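Local coordinates for alcohol dehydrogenase, zinc-containing (Thermotoga maritima, PDB 1VJ0) that interconverts alcohols and aldehydes or ketones as a zinc-containing alcohol dehydrogenase of the medium-chain dehydrogenase family, at the interface of chains A and B and the interface of chains A and C. Coordinates in Å, arbitrary orientation; residue numbers count along the deposited sequence, not the author numbering. Chains: chain A/B/C, alcohol dehydrogenase, zinc-containing.

Contacts 1 and 2 belong to the same two-fold interface between chains A and B, their C-alpha centres about 14 Å apart, while contact 3 joins chain A to chain C. Contact 1 lies about 13 Å from contact 3, and contacts 2 and 3 are about 20 Å apart. The zinc-binding lobe links contacts 1 and 3: its helix 116-119 and the segment 120-126 after it supply residues to both. Residues 289-291 of contact 1 lead straight into strand 292-296, whose last residue, A:Val296, packs in contact 2. Together they would tie four copies into the deposited tetramer, with the lobe touching two neighbours.

Contact 1: the interface of chains A and B. Residues chain A 116-117, 121, 123, 126; chain B 269, 289-291, 317.
The backbone carbonyl of B:Arg290, just past strand 288-289, faces the indole of A:Trp117 in helix 116-119, and B:Gly291 follows with a positive phi (85°) that suits a residue without a side chain. A:Trp117 NE1 gives a nearly straight bond of 3.1 Å to B:Arg290 O, in the ring plane but from above the carbonyl plane. The same oxygen accepts B:Arg289 NH1 on a lone pair, so two donors grip it. Carboxylates from two chains hold the B:Arg289 guanidinium by salt bridges: B:Arg289 NE meets B:Asp269 OD1 at 2.7 Å, and B:Arg289 NH1 crosses to the syn lone pair of A:Glu123 OE1 at 2.9 Å. A:Ser121 OG steadies OE1 from above the carboxylate plane. A:Tyr116, its CG anti to the backbone N (chi1 177°), turns its ring edge onto the guanidinium face, A:Tyr116 CE2 3.7 Å from B:Arg289 CZ, the planes 73° apart. A:Leu126 sets CD2 over the guanidinium centre of B:Arg290 and CD1 3.6 Å from B:Gly291 CA, where any side chain might interfere. One water links A:Tyr116 OH to B:Asp269 OD2, another A:Glu123 OE2 to B:Arg289 NH2. The patch probably helps anchor the structural zinc lobe to the neighbouring subunit in the deposited assembly.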
loop_
_atom_site.group_PDB
_atom_site.type_symbol
_atom_site.label_atom_id
_atom_site.label_comp_id
_atom_site.label_asym_id
_atom_site.label_seq_id
_atom_site.Cartn_x
_atom_site.Cartn_y
_atom_site.Cartn_z
ATOM N N TYR A 116 13.947 -17.165 -0.231
ATOM C CA TYR A 116 13.023 -16.315 -0.968
ATOM C C TYR A 116 12.170 -15.476 -0.028
ATOM O O TYR A 116 11.956 -14.291 -0.260
ATOM C CB TYR A 116 12.109 -17.147 -1.854
ATOM C CG TYR A 116 11.040 -16.370 -2.615
ATOM C CD1 TYR A 116 11.319 -15.762 -3.844
ATOM C CD2 TYR A 116 9.788 -16.197 -2.083
ATOM C CE1 TYR A 116 10.358 -15.048 -4.519
ATOM C CE2 TYR A 116 8.833 -15.480 -2.735
ATOM C CZ TYR A 116 9.094 -14.914 -3.950
ATOM O OH TYR A 116 8.071 -14.239 -4.617
ATOM N N TRP A 117 11.641 -16.108 1.014
ATOM C CA TRP A 117 10.731 -15.399 1.884
ATOM C C TRP A 117 11.444 -14.394 2.766
ATOM O O TRP A 117 10.908 -13.280 2.972
ATOM C CB TRP A 117 9.866 -16.351 2.696
ATOM C CG TRP A 117 8.855 -17.086 1.880
ATOM C CD1 TRP A 117 7.607 -16.663 1.520
ATOM C CD2 TRP A 117 9.012 -18.381 1.294
ATOM N NE1 TRP A 117 6.976 -17.628 0.770
ATOM C CE2 TRP A 117 7.800 -18.696 0.629
ATOM C CE3 TRP A 117 10.054 -19.333 1.285
ATOM C CZ2 TRP A 117 7.615 -19.891 -0.076
ATOM C CZ3 TRP A 117 9.855 -20.533 0.569
ATOM C CH2 TRP A 117 8.645 -20.800 -0.053
ATOM N N SER A 121 10.660 -11.727 -0.890
ATOM C CA SER A 121 9.302 -11.267 -0.581
ATOM C C SER A 121 9.199 -10.564 0.752
ATOM O O SER A 121 8.179 -9.961 1.028
ATOM C CB SER A 121 8.300 -12.441 -0.654
ATOM O OG SER A 121 8.370 -13.217 0.504
ATOM N N GLU A 123 8.768 -11.720 3.815
ATOM C CA GLU A 123 7.788 -12.385 4.657
ATOM C C GLU A 123 8.473 -13.465 5.499
ATOM O O GLU A 123 8.217 -14.646 5.323
ATOM C CB GLU A 123 6.730 -13.043 3.760
ATOM C CG GLU A 123 5.946 -12.078 2.892
ATOM C CD GLU A 123 5.267 -12.717 1.678
ATOM O OE1 GLU A 123 5.784 -13.667 1.041
ATOM O OE2 GLU A 123 4.194 -12.207 1.319
ATOM N N LEU A 126 7.088 -16.655 6.945
ATOM C CA LEU A 126 6.900 -17.809 6.024
ATOM C C LEU A 126 8.172 -18.644 5.702
ATOM O O LEU A 126 8.139 -19.568 4.888
ATOM C CB LEU A 126 6.219 -17.388 4.712
ATOM C CG LEU A 126 4.898 -16.638 4.847
ATOM C CD1 LEU A 126 4.317 -16.172 3.527
ATOM C CD2 LEU A 126 3.934 -17.467 5.619
ATOM N N ASP B 269 2.713 -17.098 -7.610
ATOM C CA ASP B 269 2.642 -15.895 -6.799
ATOM C C ASP B 269 1.270 -15.220 -6.854
ATOM O O ASP B 269 0.842 -14.585 -5.886
ATOM C CB ASP B 269 3.643 -14.871 -7.339
ATOM C CG ASP B 269 5.045 -15.359 -7.288
ATOM O OD1 ASP B 269 5.493 -15.694 -6.162
ATOM O OD2 ASP B 269 5.760 -15.474 -8.316
ATOM N N ARG B 289 1.570 -20.246 -3.820
ATOM C CA ARG B 289 2.634 -20.204 -2.846
ATOM C C ARG B 289 2.177 -19.696 -1.501
ATOM O O ARG B 289 1.154 -19.032 -1.396
ATOM C CB ARG B 289 3.860 -19.420 -3.334
ATOM C CG ARG B 289 3.786 -17.922 -3.276
ATOM C CD ARG B 289 5.160 -17.332 -3.162
ATOM N NE ARG B 289 5.207 -15.896 -3.445
ATOM C CZ ARG B 289 5.152 -14.932 -2.528
ATOM N NH1 ARG B 289 4.935 -15.205 -1.252
ATOM N NH2 ARG B 289 5.335 -13.675 -2.899
ATOM N N ARG B 290 2.915 -20.063 -0.460
ATOM C CA ARG B 290 2.756 -19.399 0.808
ATOM C C ARG B 290 2.996 -17.894 0.622
ATOM O O ARG B 290 4.018 -17.484 0.028
ATOM C CB ARG B 290 3.732 -19.971 1.815
ATOM C CG ARG B 290 3.483 -21.376 2.147
ATOM C CD ARG B 290 4.290 -21.774 3.337
ATOM N NE ARG B 290 3.627 -21.526 4.611
ATOM C CZ ARG B 290 4.274 -21.426 5.760
ATOM N NH1 ARG B 290 5.618 -21.423 5.799
ATOM N NH2 ARG B 290 3.590 -21.296 6.877
ATOM N N GLY B 291 2.026 -17.115 1.056
ATOM C CA GLY B 291 1.998 -15.666 0.866
ATOM C C GLY B 291 1.424 -15.221 -0.463
ATOM O O GLY B 291 1.477 -14.034 -0.780
ATOM N N LYS B 317 -0.955 -21.054 4.739
ATOM C CA LYS B 317 -0.427 -20.451 3.545
ATOM C C LYS B 317 -0.239 -18.917 3.654
ATOM O O LYS B 317 0.435 -18.302 2.807
ATOM C CB LYS B 317 -1.384 -20.826 2.382
ATOM C CG LYS B 317 -0.822 -20.831 1.056
ATOM C CD LYS B 317 -1.811 -21.494 0.041
ATOM C CE LYS B 317 -1.633 -23.031 -0.037
ATOM N NZ LYS B 317 -0.869 -23.431 -1.180
HETATM O O HOH W 1 7.468 -21.408 3.217
HETATM O O HOH W 2 8.334 -15.355 -7.443
HETATM O O HOH W 3 4.167 -11.437 -1.327
#

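Contact 2: the interface of chains A and B. Residues chain A 281, 296, 299, 321-323; chain B 310, 314-315, 319.
Two zinc-binding dehydrogenase segments of the medium-chain family meet here through a backbone bond and aliphatic packing, in a two-fold interface that probably holds the A-B dimer together. A:Gly323, at the end of strand 320-323, gives its backbone N to B:Ala319 O at 2.8 Å. B:Ala319 lies just ahead of the same strand in its own chain, and the twin bond probably brings the two strands side by side across the two-fold axis. Glycine suits its place because A:Gly323 CA has B:Leu314 O at 3.3 Å, and a side chain here might press on the leucine backbone. B:Leu314 CD1 reaches A:Val296 CG2 at 4.0 Å, the two side chains crossing at about a right angle, and also approaches A:Leu281 tip to tip. The branched CB of A:Val296 sends its methyls to different partners: CG1, anti to the backbone N (chi1 -177°), touches B:Val315 CG2 at 3.8 Å and also B:Val310 CG1, leaving CG2 for the leucine. B:Val310 likewise divides its methyls, CG2 meeting A:Leu281 CD2 at 3.7 Å and CG1 meeting A:Val299 CG2 at 3.9 Å. At the end of helix 310-315, B:Val315 CG1 sits 3.3 Å from A:Val299 O.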
loop_
_atom_site.group_PDB
_atom_site.type_symbol
_atom_site.label_atom_id
_atom_site.label_comp_id
_atom_site.label_asym_id
_atom_site.label_seq_id
_atom_site.Cartn_x
_atom_site.Cartn_y
_atom_site.Cartn_z
ATOM N N LEU A 281 -16.050 -18.884 9.744
ATOM C CA LEU A 281 -16.134 -18.158 8.488
ATOM C C LEU A 281 -17.548 -18.134 7.962
ATOM O O LEU A 281 -17.894 -17.244 7.189
ATOM C CB LEU A 281 -15.202 -18.768 7.401
ATOM C CG LEU A 281 -13.779 -18.205 7.419
ATOM C CD1 LEU A 281 -13.105 -18.432 8.763
ATOM C CD2 LEU A 281 -13.026 -18.858 6.274
ATOM N N VAL A 296 -7.931 -14.111 9.026
ATOM C CA VAL A 296 -8.197 -15.399 9.617
ATOM C C VAL A 296 -6.928 -15.891 10.303
ATOM O O VAL A 296 -5.963 -16.286 9.655
ATOM C CB VAL A 296 -8.712 -16.392 8.566
ATOM C CG1 VAL A 296 -9.046 -17.673 9.215
ATOM C CG2 VAL A 296 -9.917 -15.813 7.855
ATOM N N VAL A 299 -7.693 -20.470 13.464
ATOM C CA VAL A 299 -7.630 -21.875 13.042
ATOM C C VAL A 299 -6.172 -22.327 13.011
ATOM O O VAL A 299 -5.323 -21.752 12.294
ATOM C CB VAL A 299 -8.277 -22.103 11.703
ATOM C CG1 VAL A 299 -8.160 -23.538 11.314
ATOM C CG2 VAL A 299 -9.758 -21.635 11.717
ATOM N N PHE A 321 -10.111 -12.020 2.043
ATOM C CA PHE A 321 -9.861 -12.989 3.127
ATOM C C PHE A 321 -8.371 -13.202 3.178
ATOM O O PHE A 321 -7.721 -13.487 2.126
ATOM C CB PHE A 321 -10.517 -14.358 2.864
ATOM C CG PHE A 321 -12.060 -14.367 3.022
ATOM C CD1 PHE A 321 -12.863 -13.621 2.184
ATOM C CD2 PHE A 321 -12.680 -15.201 3.945
ATOM C CE1 PHE A 321 -14.271 -13.664 2.300
ATOM C CE2 PHE A 321 -14.063 -15.199 4.082
ATOM C CZ PHE A 321 -14.850 -14.454 3.254
ATOM N N LYS A 322 -7.788 -12.991 4.337
ATOM C CA LYS A 322 -6.335 -13.030 4.446
ATOM C C LYS A 322 -5.957 -13.960 5.577
ATOM O O LYS A 322 -6.270 -13.658 6.710
ATOM C CB LYS A 322 -5.828 -11.617 4.763
ATOM C CG LYS A 322 -4.349 -11.470 5.048
ATOM C CD LYS A 322 -3.548 -11.591 3.770
ATOM C CE LYS A 322 -2.169 -12.140 4.006
ATOM N NZ LYS A 322 -1.511 -12.623 2.728
ATOM N N GLY A 323 -5.288 -15.087 5.291
ATOM C CA GLY A 323 -4.846 -15.952 6.367
ATOM C C GLY A 323 -3.602 -15.371 7.024
ATOM O O GLY A 323 -2.759 -14.762 6.342
ATOM N N VAL B 310 -9.773 -24.267 5.389
ATOM C CA VAL B 310 -9.361 -22.998 5.995
ATOM C C VAL B 310 -7.895 -23.033 6.496
ATOM O O VAL B 310 -7.138 -22.137 6.200
ATOM C CB VAL B 310 -10.317 -22.609 7.102
ATOM C CG1 VAL B 310 -9.810 -21.343 7.874
ATOM C CG2 VAL B 310 -11.715 -22.345 6.486
ATOM N N LEU B 314 -5.735 -21.073 3.638
ATOM C CA LEU B 314 -5.656 -19.665 4.108
ATOM C C LEU B 314 -4.585 -19.439 5.139
ATOM O O LEU B 314 -3.696 -18.649 4.917
ATOM C CB LEU B 314 -6.975 -19.164 4.719
ATOM C CG LEU B 314 -7.976 -18.434 3.856
ATOM C CD1 LEU B 314 -9.216 -18.143 4.712
ATOM C CD2 LEU B 314 -7.400 -17.178 3.180
ATOM N N VAL B 315 -4.764 -20.059 6.286
ATOM C CA VAL B 315 -4.001 -19.769 7.496
ATOM C C VAL B 315 -2.500 -20.165 7.348
ATOM O O VAL B 315 -1.599 -19.296 7.429
ATOM C CB VAL B 315 -4.595 -20.372 8.764
ATOM C CG1 VAL B 315 -3.744 -20.058 9.958
ATOM C CG2 VAL B 315 -5.980 -19.832 9.085
ATOM N N ALA B 319 -2.287 -16.863 2.861
ATOM C CA ALA B 319 -2.758 -16.467 1.532
ATOM C C ALA B 319 -3.775 -15.324 1.573
ATOM O O ALA B 319 -4.505 -15.123 2.552
ATOM C CB ALA B 319 -3.357 -17.689 0.851
#

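Contact 3: the interface of chains A and C. Residues chain A 124-125, 328-330; chain C 119-120, 122.
The carboxylate of A:Asp328 receives the ammonium of C:Lys122 on the syn side of OD2, 21° out of its plane, while the CB of the same aspartate lies in plane at the edge of the A:Tyr125 ring. A:Tyr125 CE1 is 4.2 Å from C:Lys122 NZ, which approaches near the ring's edge. The salt bridge, C:Lys122 NZ to A:Asp328 OD2 at 2.6 Å, is made tip to tip. C:Lys122 is extended beyond CG, which lets its amino group reach across to chain A, and NZ of C:Lys122 also lies 3.9 Å from A:Pro124 CD. The other oxygen, A:Asp328 OD1, takes the hydroxyl OG of A:Ser330 on its syn lone pair at 2.7 Å, with OG between the backbone N and the carbonyl carbon (chi1 74°). This probably helps hold the carboxylate turned toward the lysine; A:Asp328 directly precedes helix 329-340, where it may act as the N-cap. An alanine in place of A:Asp328 would probably leave the C:Lys122 ammonium without its counter-charge and set the A:Ser330 hydroxyl free to turn. Beside the salt bridge, C:Val120 O rests 3.2 Å from A:Ser330 CB. The small A:Thr329 and A:Ser330 let C:Lys119 O and C:Val120 O come close to the N-terminal end of helix 329-340, whose dipole may favour them. The contact probably helps fasten the zinc lobe of one subunit to the next in the deposited tetramer.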
loop_
_atom_site.group_PDB
_atom_site.type_symbol
_atom_site.label_atom_id
_atom_site.label_comp_id
_atom_site.label_asym_id
_atom_site.label_seq_id
_atom_site.Cartn_x
_atom_site.Cartn_y
_atom_site.Cartn_z
ATOM N N PRO A 124 9.313 -13.068 6.447
ATOM C CA PRO A 124 10.093 -14.024 7.220
ATOM C C PRO A 124 9.281 -15.005 8.054
ATOM O O PRO A 124 9.775 -16.107 8.335
ATOM C CB PRO A 124 10.961 -13.148 8.136
ATOM C CG PRO A 124 10.592 -11.747 7.872
ATOM C CD PRO A 124 9.584 -11.680 6.848
ATOM N N TYR A 125 8.057 -14.633 8.414
ATOM C CA TYR A 125 7.144 -15.552 9.136
ATOM C C TYR A 125 6.886 -16.778 8.266
ATOM O O TYR A 125 6.486 -17.855 8.769
ATOM C CB TYR A 125 5.830 -14.818 9.566
ATOM C CG TYR A 125 5.282 -13.869 8.546
ATOM C CD1 TYR A 125 5.707 -12.538 8.475
ATOM C CD2 TYR A 125 4.390 -14.313 7.590
ATOM C CE1 TYR A 125 5.253 -11.703 7.468
ATOM C CE2 TYR A 125 3.917 -13.482 6.600
ATOM C CZ TYR A 125 4.372 -12.195 6.528
ATOM O OH TYR A 125 3.869 -11.439 5.491
ATOM N N ASP A 328 6.499 -11.998 12.753
ATOM C CA ASP A 328 7.914 -11.788 12.618
ATOM C C ASP A 328 8.407 -10.709 13.576
ATOM O O ASP A 328 7.672 -10.237 14.430
ATOM C CB ASP A 328 8.284 -11.518 11.143
ATOM C CG ASP A 328 7.746 -10.226 10.617
ATOM O OD1 ASP A 328 7.521 -9.244 11.370
ATOM O OD2 ASP A 328 7.557 -10.093 9.408
ATOM N N THR A 329 9.682 -10.345 13.453
ATOM C CA THR A 329 10.273 -9.370 14.341
ATOM C C THR A 329 9.665 -7.973 14.239
ATOM O O THR A 329 9.621 -7.309 15.223
ATOM C CB THR A 329 11.769 -9.314 14.096
ATOM O OG1 THR A 329 12.339 -10.572 14.491
ATOM C CG2 THR A 329 12.443 -8.252 14.951
ATOM N N SER A 330 9.178 -7.551 13.072
ATOM C CA SER A 330 8.479 -6.285 12.985
ATOM C C SER A 330 7.185 -6.332 13.806
ATOM O O SER A 330 6.847 -5.387 14.517
ATOM C CB SER A 330 8.211 -5.852 11.526
ATOM O OG SER A 330 7.157 -6.642 10.918
ATOM N N LYS C 119 15.555 -5.717 10.193
ATOM C CA LYS C 119 14.584 -6.586 10.861
ATOM C C LYS C 119 13.258 -5.944 11.250
ATOM O O LYS C 119 12.286 -6.654 11.483
ATOM C CB LYS C 119 15.210 -7.158 12.143
ATOM C CG LYS C 119 16.143 -8.369 11.923
ATOM C CD LYS C 119 15.342 -9.616 11.593
ATOM C CE LYS C 119 16.179 -10.922 11.477
ATOM N NZ LYS C 119 17.063 -11.082 12.632
ATOM N N VAL C 120 13.229 -4.630 11.458
ATOM C CA VAL C 120 12.020 -3.973 11.934
ATOM C C VAL C 120 11.330 -3.255 10.756
ATOM O O VAL C 120 10.178 -3.583 10.428
ATOM C CB VAL C 120 12.274 -3.071 13.138
ATOM C CG1 VAL C 120 10.949 -2.432 13.650
ATOM C CG2 VAL C 120 12.904 -3.889 14.292
ATOM N N LYS C 122 12.281 -3.350 7.583
ATOM C CA LYS C 122 12.461 -4.131 6.381
ATOM C C LYS C 122 12.957 -3.272 5.207
ATOM O O LYS C 122 12.487 -3.422 4.084
ATOM C CB LYS C 122 11.174 -4.918 6.020
ATOM C CG LYS C 122 10.727 -5.885 7.106
ATOM C CD LYS C 122 9.443 -6.665 6.708
ATOM C CE LYS C 122 9.032 -7.575 7.824
ATOM N NZ LYS C 122 7.725 -8.261 7.519
#